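Local coordinates for N-acylhomoserine lactone dependent regulatory protein (Burkholderia cenocepacia, PDB 5L10) that probably regulates transcription as a LuxR-family DNA-binding factor that responds to N-acylhomoserine lactones, this chain being its autoinducer-binding part, at residues Ala34-Arg39 and Ser147-Pro152; Leu45-Pro50 and Asp55-Gly60; Trp94-Glu99 and His107-Phe112; Asp14-Ala19 and Pro27-Ala32. All coordinates share one frame; numbering follows the deposited sequence. Where two conformers were deposited one is given.

The four contacts illustrate how an alpha-beta domain is closed at different levels around one antiparallel sheet. Contacts 1 and 4 share helix 22-35, with centres about 16 Å apart, and both lie beside the second subunit. Contact 2 is the beta hairpin at one border of the sheet. Contact 3 follows strand 92-95 at the other border, and about 22 Å separates the centres of the two. Contacts 2 and 3 are both nested in the long loop of chain that contact 1 closes. A glycerol, probably from the crystallisation liquor, lies about 4 Å from the Met56 side chain of contact 2; such molecules often mark pockets.

Contact 1 (Ala34-Arg39 and Ser147-Pro152); sequences AALGFR and SRLRAP
This is a buried, wholly apolar contact that joins the end of helix 22-35 to the long helix 143-169, with Leu36 and Phe38 on one side and Leu149 and Pro152 on the other. Leu36 uses both of its branches. CD1 of Leu36 rests 4.0 Å from CB of Pro152, and CD2 of Leu36 comes to 4.2 Å from CD2 of Leu149. The two leucines lie alongside each other, pointing opposite ways; in each, CG stands anti to the carbonyl carbon (chi1 -65° in Leu36, -82° in Leu149), which carries the branched ends into the space between the backbones. The two branches of Leu149 have different partners, for its CD1 meets CZ of Phe38 at 4.0 Å, obliquely to the ring. Between Leu36 and Phe38 the helix ends in a Schellman motif. Gly37, with a positive phi of 104°, a backbone conformation suited to glycine, donates its N to Ala34 O at 2.9 Å. The chain then turns toward strand 40-46, and the Phe38 ring comes to lie between sheet and helix, touching Leu134 of strand 129-136 and Cys153. Helix 143-169 also belongs to the dimer interface: Ser147 OG is hydrogen-bonded to His10 NE2 of the second subunit, and Ala151 O accepts from Ser155 OG of the same neighbour.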
loop_
_atom_site.group_PDB
_atom_site.type_symbol
_atom_site.label_atom_id
_atom_site.label_comp_id
_atom_site.label_asym_id
_atom_site.label_seq_id
_atom_site.Cartn_x
_atom_site.Cartn_y
_atom_site.Cartn_z
ATOM N N ALA A 34 16.624 -5.132 -4.673
ATOM C CA ALA A 34 17.777 -5.774 -5.294
ATOM C C ALA A 34 17.725 -7.284 -5.117
ATOM O O ALA A 34 17.989 -8.038 -6.060
ATOM C CB ALA A 34 19.073 -5.213 -4.712
ATOM N N ALA A 35 17.369 -7.745 -3.915
ATOM C CA ALA A 35 17.275 -9.180 -3.666
ATOM C C ALA A 35 16.185 -9.829 -4.507
ATOM O O ALA A 35 16.264 -11.027 -4.803
ATOM C CB ALA A 35 17.028 -9.438 -2.182
ATOM N N LEU A 36 15.166 -9.066 -4.895
ATOM C CA LEU A 36 14.110 -9.566 -5.763
ATOM C C LEU A 36 14.480 -9.506 -7.238
ATOM O O LEU A 36 13.663 -9.896 -8.079
ATOM C CB LEU A 36 12.817 -8.779 -5.528
ATOM C CG LEU A 36 12.178 -8.913 -4.145
ATOM C CD1 LEU A 36 10.969 -8.002 -4.019
ATOM C CD2 LEU A 36 11.789 -10.359 -3.889
ATOM N N GLY A 37 15.676 -9.021 -7.574
ATOM C CA GLY A 37 16.133 -8.973 -8.947
ATOM C C GLY A 37 16.104 -7.608 -9.603
ATOM O O GLY A 37 16.467 -7.503 -10.781
ATOM N N PHE A 38 15.687 -6.564 -8.890
ATOM C CA PHE A 38 15.600 -5.220 -9.455
ATOM C C PHE A 38 16.883 -4.467 -9.129
ATOM O O PHE A 38 17.134 -4.133 -7.966
ATOM C CB PHE A 38 14.383 -4.476 -8.911
ATOM C CG PHE A 38 13.079 -5.134 -9.232
ATOM C CD1 PHE A 38 12.511 -4.997 -10.487
ATOM C CD2 PHE A 38 12.415 -5.889 -8.278
ATOM C CE1 PHE A 38 11.307 -5.601 -10.787
ATOM C CE2 PHE A 38 11.212 -6.497 -8.571
ATOM C CZ PHE A 38 10.656 -6.354 -9.827
ATOM N N ARG A 39 17.688 -4.191 -10.156
ATOM C CA ARG A 39 18.945 -3.486 -9.934
ATOM C C ARG A 39 18.708 -2.072 -9.424
ATOM O O ARG A 39 19.475 -1.564 -8.597
ATOM C CB ARG A 39 19.762 -3.449 -11.224
ATOM C CG ARG A 39 20.848 -2.397 -11.208
ATOM C CD ARG A 39 21.944 -2.703 -12.180
ATOM N NE ARG A 39 22.968 -1.670 -12.147
ATOM C CZ ARG A 39 24.196 -1.829 -12.624
ATOM N NH1 ARG A 39 24.550 -2.987 -13.161
ATOM N NH2 ARG A 39 25.070 -0.834 -12.555
ATOM N N SER A 147 3.612 -13.116 -11.797
ATOM C CA SER A 147 2.641 -13.722 -10.891
ATOM C C SER A 147 3.243 -13.976 -9.514
ATOM O O SER A 147 2.616 -13.680 -8.490
ATOM C CB SER A 147 2.112 -15.021 -11.497
ATOM O OG SER A 147 1.449 -15.808 -10.524
ATOM N N ARG A 148 4.464 -14.510 -9.468
ATOM C CA ARG A 148 5.091 -14.827 -8.191
ATOM C C ARG A 148 5.626 -13.594 -7.473
ATOM O O ARG A 148 5.813 -13.639 -6.251
ATOM C CB ARG A 148 6.210 -15.853 -8.400
ATOM C CG ARG A 148 7.612 -15.317 -8.200
ATOM C CD ARG A 148 8.491 -15.622 -9.398
ATOM N NE ARG A 148 9.818 -15.026 -9.272
ATOM C CZ ARG A 148 10.949 -15.721 -9.197
ATOM N NH1 ARG A 148 10.920 -17.046 -9.247
ATOM N NH2 ARG A 148 12.109 -15.088 -9.084
ATOM N N LEU A 149 5.847 -12.491 -8.188
ATOM C CA LEU A 149 6.391 -11.274 -7.593
ATOM C C LEU A 149 5.327 -10.269 -7.174
ATOM O O LEU A 149 5.680 -9.239 -6.592
ATOM C CB LEU A 149 7.351 -10.586 -8.566
ATOM C CG LEU A 149 8.785 -11.104 -8.642
ATOM C CD1 LEU A 149 9.588 -10.243 -9.596
ATOM C CD2 LEU A 149 9.420 -11.111 -7.264
ATOM N N ARG A 150 4.048 -10.530 -7.453
ATOM C CA ARG A 150 3.007 -9.564 -7.112
ATOM C C ARG A 150 2.971 -9.298 -5.614
ATOM O O ARG A 150 3.075 -8.147 -5.174
ATOM C CB ARG A 150 1.645 -10.057 -7.601
ATOM C CG ARG A 150 1.383 -9.761 -9.055
ATOM C CD ARG A 150 -0.100 -9.791 -9.366
ATOM N NE ARG A 150 -0.339 -9.500 -10.774
ATOM C CZ ARG A 150 -0.437 -10.427 -11.719
ATOM N NH1 ARG A 150 -0.330 -11.713 -11.406
ATOM N NH2 ARG A 150 -0.650 -10.070 -12.979
ATOM N N ALA A 151 2.826 -10.354 -4.814
ATOM C CA ALA A 151 2.780 -10.186 -3.362
ATOM C C ALA A 151 4.037 -9.536 -2.798
ATOM O O ALA A 151 3.905 -8.599 -1.991
ATOM C CB ALA A 151 2.501 -11.537 -2.696
ATOM N N PRO A 152 5.261 -9.961 -3.149
ATOM C CA PRO A 152 6.436 -9.255 -2.606
ATOM C C PRO A 152 6.519 -7.802 -3.038
ATOM O O PRO A 152 6.828 -6.932 -2.214
ATOM C CB PRO A 152 7.615 -10.078 -3.144
ATOM C CG PRO A 152 7.044 -11.424 -3.396
ATOM C CD PRO A 152 5.662 -11.167 -3.894
#

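Contact 2 (Leu45-Pro50 and Asp55-Gly60); sequences LRRTLP and DMQIVG
Arg46, in one of its two modelled conformers, lays its aliphatic chain across the side chain of selenomethionine Met56. CB of Arg46 lies 4.1 Å from SE of Met56, and more tentatively, since it depends on the conformer, CD of Arg46 comes to 3.9 Å from CE of Met56. The two form a non-hydrogen-bonded pair in the antiparallel beta hairpin of strands 40-46 and 56-60, where 56-60 is a border strand of the sheet within this chain. Met56 curls at chi2 (81°) and chi3 (65°), which brings its methyl end back toward the arginine. Both side chains also touch Ile82 of helix 80-87. The next pair along, Leu45 with Gln57, is hydrogen-bonded: Leu45 N donates to Gln57 O at 2.8 Å, and Gln57 N returns a bond to Leu45 O at 2.9 Å. Their side chains occupy the other face of the sheet, against Leu168 of helix 143-169, with CD2 of Leu45 3.9 Å from NE2 of Gln57. Toward the turn the ladder fades, Arg47 N reaching Asp55 O only in a weak bond of 3.5 Å. The same oxygen receives a CA-H...O contact from Arg46. Beyond it Arg47 extends to the carbonyl O of Ala169, which accepts from its NH2; the edge of the guanidinium approaches the Gln57 amide, NH1 of Arg47 to NE2 of Gln57 4.1 Å, the two planes 43° apart.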
loop_
_atom_site.group_PDB
_atom_site.type_symbol
_atom_site.label_atom_id
_atom_site.label_comp_id
_atom_site.label_asym_id
_atom_site.label_seq_id
_atom_site.Cartn_x
_atom_site.Cartn_y
_atom_site.Cartn_z
ATOM N N LEU A 45 8.306 11.689 -5.036
ATOM C CA LEU A 45 7.219 12.358 -4.332
ATOM C C LEU A 45 6.825 13.592 -5.133
ATOM O O LEU A 45 7.606 14.543 -5.243
ATOM C CB LEU A 45 7.636 12.728 -2.910
ATOM C CG LEU A 45 6.598 13.490 -2.080
ATOM C CD1 LEU A 45 5.315 12.683 -1.919
ATOM C CD2 LEU A 45 7.168 13.872 -0.724
ATOM N N ARG A 46 5.625 13.570 -5.709
ATOM C CA ARG A 46 5.092 14.700 -6.462
ATOM C C ARG A 46 4.009 15.368 -5.629
ATOM O O ARG A 46 3.011 14.732 -5.273
ATOM C CB ARG A 46 4.540 14.259 -7.818
ATOM C CG ARG A 46 4.370 15.412 -8.794
ATOM C CD ARG A 46 3.708 14.973 -10.090
ATOM N NE ARG A 46 2.306 14.618 -9.890
ATOM C CZ ARG A 46 1.401 14.569 -10.864
ATOM N NH1 ARG A 46 0.148 14.236 -10.588
ATOM N NH2 ARG A 46 1.746 14.864 -12.110
ATOM N N ARG A 47 4.203 16.645 -5.326
ATOM C CA ARG A 47 3.362 17.365 -4.384
ATOM C C ARG A 47 2.245 18.122 -5.092
ATOM O O ARG A 47 2.392 18.570 -6.234
ATOM C CB ARG A 47 4.212 18.325 -3.557
ATOM C CG ARG A 47 5.538 17.717 -3.139
ATOM C CD ARG A 47 6.334 18.670 -2.277
ATOM N NE ARG A 47 5.861 18.678 -0.898
ATOM C CZ ARG A 47 6.530 18.151 0.122
ATOM N NH1 ARG A 47 7.711 17.581 -0.083
ATOM N NH2 ARG A 47 6.022 18.201 1.348
ATOM N N THR A 48 1.122 18.270 -4.383
ATOM C CA THR A 48 -0.074 18.864 -4.964
ATOM C C THR A 48 -0.075 20.386 -4.851
ATOM O O THR A 48 -0.704 21.064 -5.671
ATOM C CB THR A 48 -1.320 18.267 -4.292
ATOM O OG1 THR A 48 -2.463 18.427 -5.142
ATOM C CG2 THR A 48 -1.597 18.927 -2.938
ATOM N N LEU A 49 0.640 20.936 -3.874
ATOM C CA LEU A 49 0.606 22.365 -3.582
ATOM C C LEU A 49 1.350 23.260 -4.576
ATOM O O LEU A 49 0.942 24.416 -4.750
ATOM C CB LEU A 49 1.139 22.624 -2.171
ATOM C CG LEU A 49 0.103 22.551 -1.047
ATOM C CD1 LEU A 49 0.621 23.276 0.183
ATOM C CD2 LEU A 49 -1.245 23.121 -1.489
ATOM N N PRO A 50 2.439 22.814 -5.222
ATOM C CA PRO A 50 3.088 23.686 -6.222
ATOM C C PRO A 50 2.169 24.156 -7.347
ATOM O O PRO A 50 2.500 25.151 -8.003
ATOM C CB PRO A 50 4.225 22.810 -6.764
ATOM C CG PRO A 50 4.556 21.891 -5.659
ATOM C CD PRO A 50 3.278 21.636 -4.913
ATOM N N ASP A 55 6.271 19.696 -8.744
ATOM C CA ASP A 55 7.637 19.445 -8.305
ATOM C C ASP A 55 7.807 17.971 -7.964
ATOM O O ASP A 55 7.010 17.404 -7.208
ATOM C CB ASP A 55 8.000 20.310 -7.096
ATOM C CG ASP A 55 9.382 19.990 -6.539
ATOM O OD1 ASP A 55 10.388 20.429 -7.140
ATOM O OD2 ASP A 55 9.462 19.306 -5.494
HETATM N N MSE A 56 8.850 17.364 -8.515
HETATM C CA MSE A 56 9.126 15.954 -8.314
HETATM C C MSE A 56 10.404 15.767 -7.511
HETATM O O MSE A 56 11.499 16.053 -7.997
HETATM C CB MSE A 56 9.244 15.245 -9.663
HETATM C CG MSE A 56 9.567 13.767 -9.580
HETATM SE SE MSE A 56 8.009 12.661 -9.222
HETATM C CE MSE A 56 6.994 12.994 -10.854
ATOM N N GLN A 57 10.257 15.300 -6.274
ATOM C CA GLN A 57 11.394 14.925 -5.448
ATOM C C GLN A 57 11.730 13.462 -5.705
ATOM O O GLN A 57 10.858 12.595 -5.609
ATOM C CB GLN A 57 11.090 15.153 -3.969
ATOM C CG GLN A 57 12.139 14.572 -3.045
ATOM C CD GLN A 57 12.009 15.072 -1.622
ATOM O OE1 GLN A 57 13.006 15.388 -0.979
ATOM N NE2 GLN A 57 10.782 15.140 -1.123
ATOM N N ILE A 58 12.989 13.190 -6.036
ATOM C CA ILE A 58 13.409 11.866 -6.483
ATOM C C ILE A 58 14.551 11.380 -5.606
ATOM O O ILE A 58 15.579 12.057 -5.488
ATOM C CB ILE A 58 13.840 11.867 -7.959
ATOM C CG1 ILE A 58 12.680 12.302 -8.852
ATOM C CG2 ILE A 58 14.350 10.491 -8.358
ATOM C CD1 ILE A 58 13.055 12.482 -10.311
ATOM N N VAL A 59 14.377 10.206 -5.003
ATOM C CA VAL A 59 15.459 9.483 -4.350
ATOM C C VAL A 59 15.551 8.104 -4.987
ATOM O O VAL A 59 14.543 7.532 -5.419
ATOM C CB VAL A 59 15.261 9.374 -2.819
ATOM C CG1 VAL A 59 15.191 10.757 -2.197
ATOM C CG2 VAL A 59 14.010 8.581 -2.491
ATOM N N GLY A 60 16.766 7.577 -5.062
ATOM C CA GLY A 60 16.955 6.253 -5.623
ATOM C C GLY A 60 18.410 5.980 -5.922
ATOM O O GLY A 60 19.272 6.857 -5.823
#

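Contact 3 (Trp94-Glu99 and His107-Phe112); sequences WNAFDE and HDAACF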
loop_
_atom_site.group_PDB
_atom_site.type_symbol
_atom_site.label_atom_id
_atom_site.label_comp_id
_atom_site.label_asym_id
_atom_site.label_seq_id
_atom_site.Cartn_x
_atom_site.Cartn_y
_atom_site.Cartn_z
ATOM N N TRP A 94 6.184 -1.934 -17.243
ATOM C CA TRP A 94 6.515 -1.260 -18.489
ATOM C C TRP A 94 7.868 -1.726 -19.012
ATOM O O TRP A 94 8.702 -2.248 -18.269
ATOM C CB TRP A 94 6.495 0.265 -18.320
ATOM C CG TRP A 94 7.246 0.771 -17.127
ATOM C CD1 TRP A 94 6.727 1.086 -15.904
ATOM C CD2 TRP A 94 8.650 1.040 -17.046
ATOM N NE1 TRP A 94 7.723 1.530 -15.067
ATOM C CE2 TRP A 94 8.913 1.512 -15.745
ATOM C CE3 TRP A 94 9.712 0.923 -17.948
ATOM C CZ2 TRP A 94 10.193 1.870 -15.324
ATOM C CZ3 TRP A 94 10.980 1.280 -17.529
ATOM C CH2 TRP A 94 11.211 1.744 -16.227
ATOM N N ASN A 95 8.060 -1.523 -20.318
ATOM C CA ASN A 95 9.268 -1.899 -21.047
ATOM C C ASN A 95 9.661 -0.728 -21.935
ATOM O O ASN A 95 8.911 -0.366 -22.847
ATOM C CB ASN A 95 9.031 -3.162 -21.886
ATOM C CG ASN A 95 10.282 -3.641 -22.623
ATOM O OD1 ASN A 95 11.068 -2.849 -23.144
ATOM N ND2 ASN A 95 10.456 -4.954 -22.676
ATOM N N ALA A 96 10.842 -0.158 -21.690
ATOM C CA ALA A 96 11.251 1.043 -22.413
ATOM C C ALA A 96 11.320 0.816 -23.919
ATOM O O ALA A 96 11.109 1.756 -24.694
ATOM C CB ALA A 96 12.598 1.539 -21.884
ATOM N N PHE A 97 11.603 -0.410 -24.359
ATOM C CA PHE A 97 11.658 -0.683 -25.791
ATOM C C PHE A 97 10.284 -0.887 -26.414
ATOM O O PHE A 97 10.176 -0.881 -27.643
ATOM C CB PHE A 97 12.520 -1.920 -26.073
ATOM C CG PHE A 97 13.960 -1.765 -25.667
ATOM C CD1 PHE A 97 14.820 -0.955 -26.394
ATOM C CD2 PHE A 97 14.457 -2.443 -24.566
ATOM C CE1 PHE A 97 16.145 -0.815 -26.022
ATOM C CE2 PHE A 97 15.780 -2.307 -24.189
ATOM C CZ PHE A 97 16.624 -1.493 -24.916
ATOM N N ASP A 98 9.233 -1.040 -25.606
ATOM C CA ASP A 98 7.933 -1.484 -26.095
ATOM C C ASP A 98 6.803 -0.510 -25.775
ATOM O O ASP A 98 5.631 -0.888 -25.857
ATOM C CB ASP A 98 7.609 -2.862 -25.518
ATOM C CG ASP A 98 7.204 -3.854 -26.579
ATOM O OD1 ASP A 98 6.311 -3.532 -27.391
ATOM O OD2 ASP A 98 7.789 -4.957 -26.603
ATOM N N GLU A 99 7.117 0.725 -25.420
ATOM C CA GLU A 99 5.996 1.585 -25.068
ATOM C C GLU A 99 5.672 2.551 -26.202
ATOM O O GLU A 99 6.573 3.026 -26.902
ATOM C CB GLU A 99 6.296 2.384 -23.796
ATOM C CG GLU A 99 6.450 1.544 -22.530
ATOM C CD GLU A 99 5.192 0.769 -22.162
ATOM O OE1 GLU A 99 4.078 1.277 -22.405
ATOM O OE2 GLU A 99 5.321 -0.352 -21.626
ATOM N N HIS A 107 13.525 6.769 -24.885
ATOM C CA HIS A 107 14.859 6.724 -25.482
ATOM C C HIS A 107 15.939 6.896 -24.421
ATOM O O HIS A 107 16.875 6.094 -24.332
ATOM C CB HIS A 107 14.976 7.804 -26.560
ATOM C CG HIS A 107 16.378 8.064 -27.020
ATOM N ND1 HIS A 107 16.996 7.305 -27.991
ATOM C CD2 HIS A 107 17.275 9.011 -26.655
ATOM C CE1 HIS A 107 18.217 7.768 -28.198
ATOM N NE2 HIS A 107 18.411 8.803 -27.400
ATOM N N ASP A 108 15.810 7.934 -23.594
ATOM C CA ASP A 108 16.791 8.178 -22.542
ATOM C C ASP A 108 16.742 7.092 -21.471
ATOM O O ASP A 108 17.783 6.686 -20.944
ATOM C CB ASP A 108 16.558 9.558 -21.931
ATOM C CG ASP A 108 16.955 10.681 -22.867
ATOM O OD1 ASP A 108 18.031 10.577 -23.494
ATOM O OD2 ASP A 108 16.195 11.666 -22.980
ATOM N N ALA A 109 15.541 6.611 -21.137
ATOM C CA ALA A 109 15.415 5.539 -20.155
ATOM C C ALA A 109 16.152 4.285 -20.611
ATOM O O ALA A 109 16.957 3.716 -19.864
ATOM C CB ALA A 109 13.937 5.239 -19.901
ATOM N N ALA A 110 15.893 3.843 -21.845
ATOM C CA ALA A 110 16.559 2.655 -22.368
ATOM C C ALA A 110 18.071 2.833 -22.434
ATOM O O ALA A 110 18.818 1.864 -22.253
ATOM C CB ALA A 110 16.003 2.313 -23.750
ATOM N N CYS A 111 18.542 4.057 -22.681
ATOM C CA CYS A 111 19.977 4.288 -22.807
ATOM C C CYS A 111 20.715 4.166 -21.480
ATOM O O CYS A 111 21.945 4.046 -21.484
ATOM C CB CYS A 111 20.240 5.669 -23.409
ATOM S SG CYS A 111 19.878 5.817 -25.176
ATOM N N PHE A 112 20.008 4.188 -20.348
ATOM C CA PHE A 112 20.669 4.204 -19.047
ATOM C C PHE A 112 20.177 3.084 -18.142
ATOM O O PHE A 112 20.274 3.182 -16.917
ATOM C CB PHE A 112 20.492 5.563 -18.370
ATOM C CG PHE A 112 21.197 6.677 -19.080
ATOM C CD1 PHE A 112 22.542 6.908 -18.862
ATOM C CD2 PHE A 112 20.522 7.479 -19.983
ATOM C CE1 PHE A 112 23.200 7.924 -19.525
ATOM C CE2 PHE A 112 21.170 8.500 -20.648
ATOM C CZ PHE A 112 22.512 8.724 -20.418
#
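Phe97 leans from the turn after strand 92-95 onto Ala110 of helix 103-111. From its CB the side chain sets out with CG beside the backbone N (chi1 -63°), a torsion that swings the ring toward the helix although the CB itself does not point there. Across the contact the far half of the ring does the touching: CE1 of Phe97 stands 3.9 Å and CZ of Phe97 4.0 Å from CB of Ala110. The methyl makes an off-centre CH-pi contact, 28° from the ring normal. Arg115 and Tyr116 also touch this phenylalanine. Beside it the short side chain of Ala96 points toward the helix, its CB 4.0 Å from CB of Ala110 and 4.4 Å from CB of Ala109, so the small residues allow backbone and helix to come close. Trp106, one turn back on the same helix, adds to the packing on Ala96. The loop is braced from within. Glu99 OE2 takes Asn95 N at 3.3 Å with its anti lone pair. Asn95 OD1 accepts from Phe97 N at 2.8 Å in the carbonyl plane, which makes an Asx turn, and Asn95 O accepts from Asp98 N at 2.9 Å, closing a type I beta turn from Asn95 to Asp98; the two overlapping turns end a border strand of the sheet and present two consecutive side chains to the helix that follows in the chain.

Contact 4 (Asp14-Ala19 and Pro27-Ala32); sequences DALQRA and PPIAAA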
loop_
_atom_site.group_PDB
_atom_site.type_symbol
_atom_site.label_atom_id
_atom_site.label_comp_id
_atom_site.label_asym_id
_atom_site.label_seq_id
_atom_site.Cartn_x
_atom_site.Cartn_y
_atom_site.Cartn_z
ATOM N N ASP A 14 11.657 -5.132 9.456
ATOM C CA ASP A 14 12.280 -4.905 10.753
ATOM C C ASP A 14 13.224 -3.711 10.700
ATOM O O ASP A 14 13.263 -2.906 11.637
ATOM C CB ASP A 14 13.011 -6.162 11.218
ATOM C CG ASP A 14 12.160 -7.021 12.136
ATOM O OD1 ASP A 14 10.915 -6.968 12.024
ATOM O OD2 ASP A 14 12.736 -7.744 12.975
ATOM N N ALA A 15 13.979 -3.571 9.608
ATOM C CA ALA A 15 14.835 -2.401 9.453
ATOM C C ALA A 15 14.016 -1.120 9.366
ATOM O O ALA A 15 14.462 -0.065 9.828
ATOM C CB ALA A 15 15.719 -2.554 8.215
ATOM N N LEU A 16 12.814 -1.195 8.792
ATOM C CA LEU A 16 11.974 -0.011 8.668
ATOM C C LEU A 16 11.377 0.419 9.998
ATOM O O LEU A 16 10.906 1.556 10.109
ATOM C CB LEU A 16 10.860 -0.260 7.648
ATOM C CG LEU A 16 11.319 -0.410 6.194
ATOM C CD1 LEU A 16 10.136 -0.623 5.274
ATOM C CD2 LEU A 16 12.125 0.800 5.758
ATOM N N GLN A 17 11.382 -0.458 11.005
ATOM C CA GLN A 17 10.950 -0.080 12.345
ATOM C C GLN A 17 12.003 0.721 13.101
ATOM O O GLN A 17 11.676 1.332 14.124
ATOM C CB GLN A 17 10.576 -1.322 13.163
ATOM C CG GLN A 17 9.491 -2.179 12.541
ATOM C CD GLN A 17 8.236 -1.393 12.223
ATOM O OE1 GLN A 17 7.792 -0.558 13.013
ATOM N NE2 GLN A 17 7.658 -1.654 11.055
ATOM N N ARG A 18 13.251 0.725 12.636
ATOM C CA ARG A 18 14.319 1.503 13.252
ATOM C C ARG A 18 14.867 2.539 12.275
ATOM O O ARG A 18 16.059 2.854 12.286
ATOM C CB ARG A 18 15.439 0.591 13.753
ATOM C CG ARG A 18 14.964 -0.556 14.623
ATOM C CD ARG A 18 16.120 -1.457 15.026
ATOM N NE ARG A 18 16.854 -1.969 13.871
ATOM C CZ ARG A 18 16.605 -3.133 13.279
ATOM N NH1 ARG A 18 15.634 -3.917 13.731
ATOM N NH2 ARG A 18 17.326 -3.514 12.233
ATOM N N ALA A 19 14.000 3.069 11.411
ATOM C CA ALA A 19 14.375 4.051 10.396
ATOM C C ALA A 19 13.491 5.275 10.575
ATOM O O ALA A 19 12.409 5.363 9.976
ATOM C CB ALA A 19 14.240 3.476 8.990
ATOM N N PRO A 27 17.524 2.587 2.153
ATOM C CA PRO A 27 18.398 1.410 1.940
ATOM C C PRO A 27 17.703 0.080 2.198
ATOM O O PRO A 27 17.951 -0.882 1.456
ATOM C CB PRO A 27 19.547 1.645 2.931
ATOM C CG PRO A 27 19.643 3.112 3.009
ATOM C CD PRO A 27 18.224 3.619 2.946
ATOM N N PRO A 28 16.850 -0.052 3.230
ATOM C CA PRO A 28 16.122 -1.329 3.363
ATOM C C PRO A 28 15.257 -1.656 2.160
ATOM O O PRO A 28 15.242 -2.808 1.708
ATOM C CB PRO A 28 15.275 -1.124 4.626
ATOM C CG PRO A 28 16.016 -0.135 5.410
ATOM C CD PRO A 28 16.606 0.810 4.404
ATOM N N ILE A 29 14.533 -0.672 1.622
ATOM C CA ILE A 29 13.654 -0.938 0.488
ATOM C C ILE A 29 14.473 -1.243 -0.760
ATOM O O ILE A 29 14.119 -2.126 -1.552
ATOM C CB ILE A 29 12.697 0.248 0.266
ATOM C CG1 ILE A 29 11.861 0.503 1.524
ATOM C CG2 ILE A 29 11.795 -0.012 -0.926
ATOM C CD1 ILE A 29 11.000 1.743 1.445
ATOM N N ALA A 30 15.583 -0.529 -0.954
ATOM C CA ALA A 30 16.433 -0.787 -2.113
ATOM C C ALA A 30 17.128 -2.139 -2.000
ATOM O O ALA A 30 17.283 -2.848 -3.003
ATOM C CB ALA A 30 17.455 0.337 -2.273
ATOM N N ALA A 31 17.551 -2.517 -0.791
ATOM C CA ALA A 31 18.180 -3.821 -0.609
ATOM C C ALA A 31 17.192 -4.952 -0.872
ATOM O O ALA A 31 17.559 -5.981 -1.454
ATOM C CB ALA A 31 18.772 -3.930 0.795
ATOM N N ALA A 32 15.932 -4.778 -0.464
ATOM C CA ALA A 32 14.927 -5.801 -0.737
ATOM C C ALA A 32 14.633 -5.901 -2.229
ATOM O O ALA A 32 14.561 -7.006 -2.782
ATOM C CB ALA A 32 13.648 -5.505 0.047
#
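The CB-CG edge of Pro28 sits between Ala15 and Leu16, which approach from opposite sides of its ring plane, and this is the close part of the packing between helices 3-16 and 22-35. CB of Ala15 lies 3.7 Å from CG of Pro28 and 3.9 Å from its CB. Leu16 adds a single branch: its CD2 meets CB of Pro28 at 3.9 Å and then reaches on to CG1 of Ile29 at a looser 4.3 Å. A first torsion of -68° bends the end of Leu16 toward the proline, although its CB does not itself face that helix. No hydrogen bond spans the two segments. The outer side is different in kind. Arg18 and Pro27 are exposed, and the Arg18 guanidinium lies over its own helix end, with Asp14 O 3.3 Å above the guanidinium plane and offset toward its rim. Toward the dimer partner, Asp14 packs on Ser147 and Gln17 on Arg150 of the second subunit. Within the chain, this antiparallel helical pair packs against helix 143-169: Gln17 NE2 is hydrogen-bonded to Tyr163 OH, Leu16 touches Ala159 and Tyr163, and Ile29 touches Leu156.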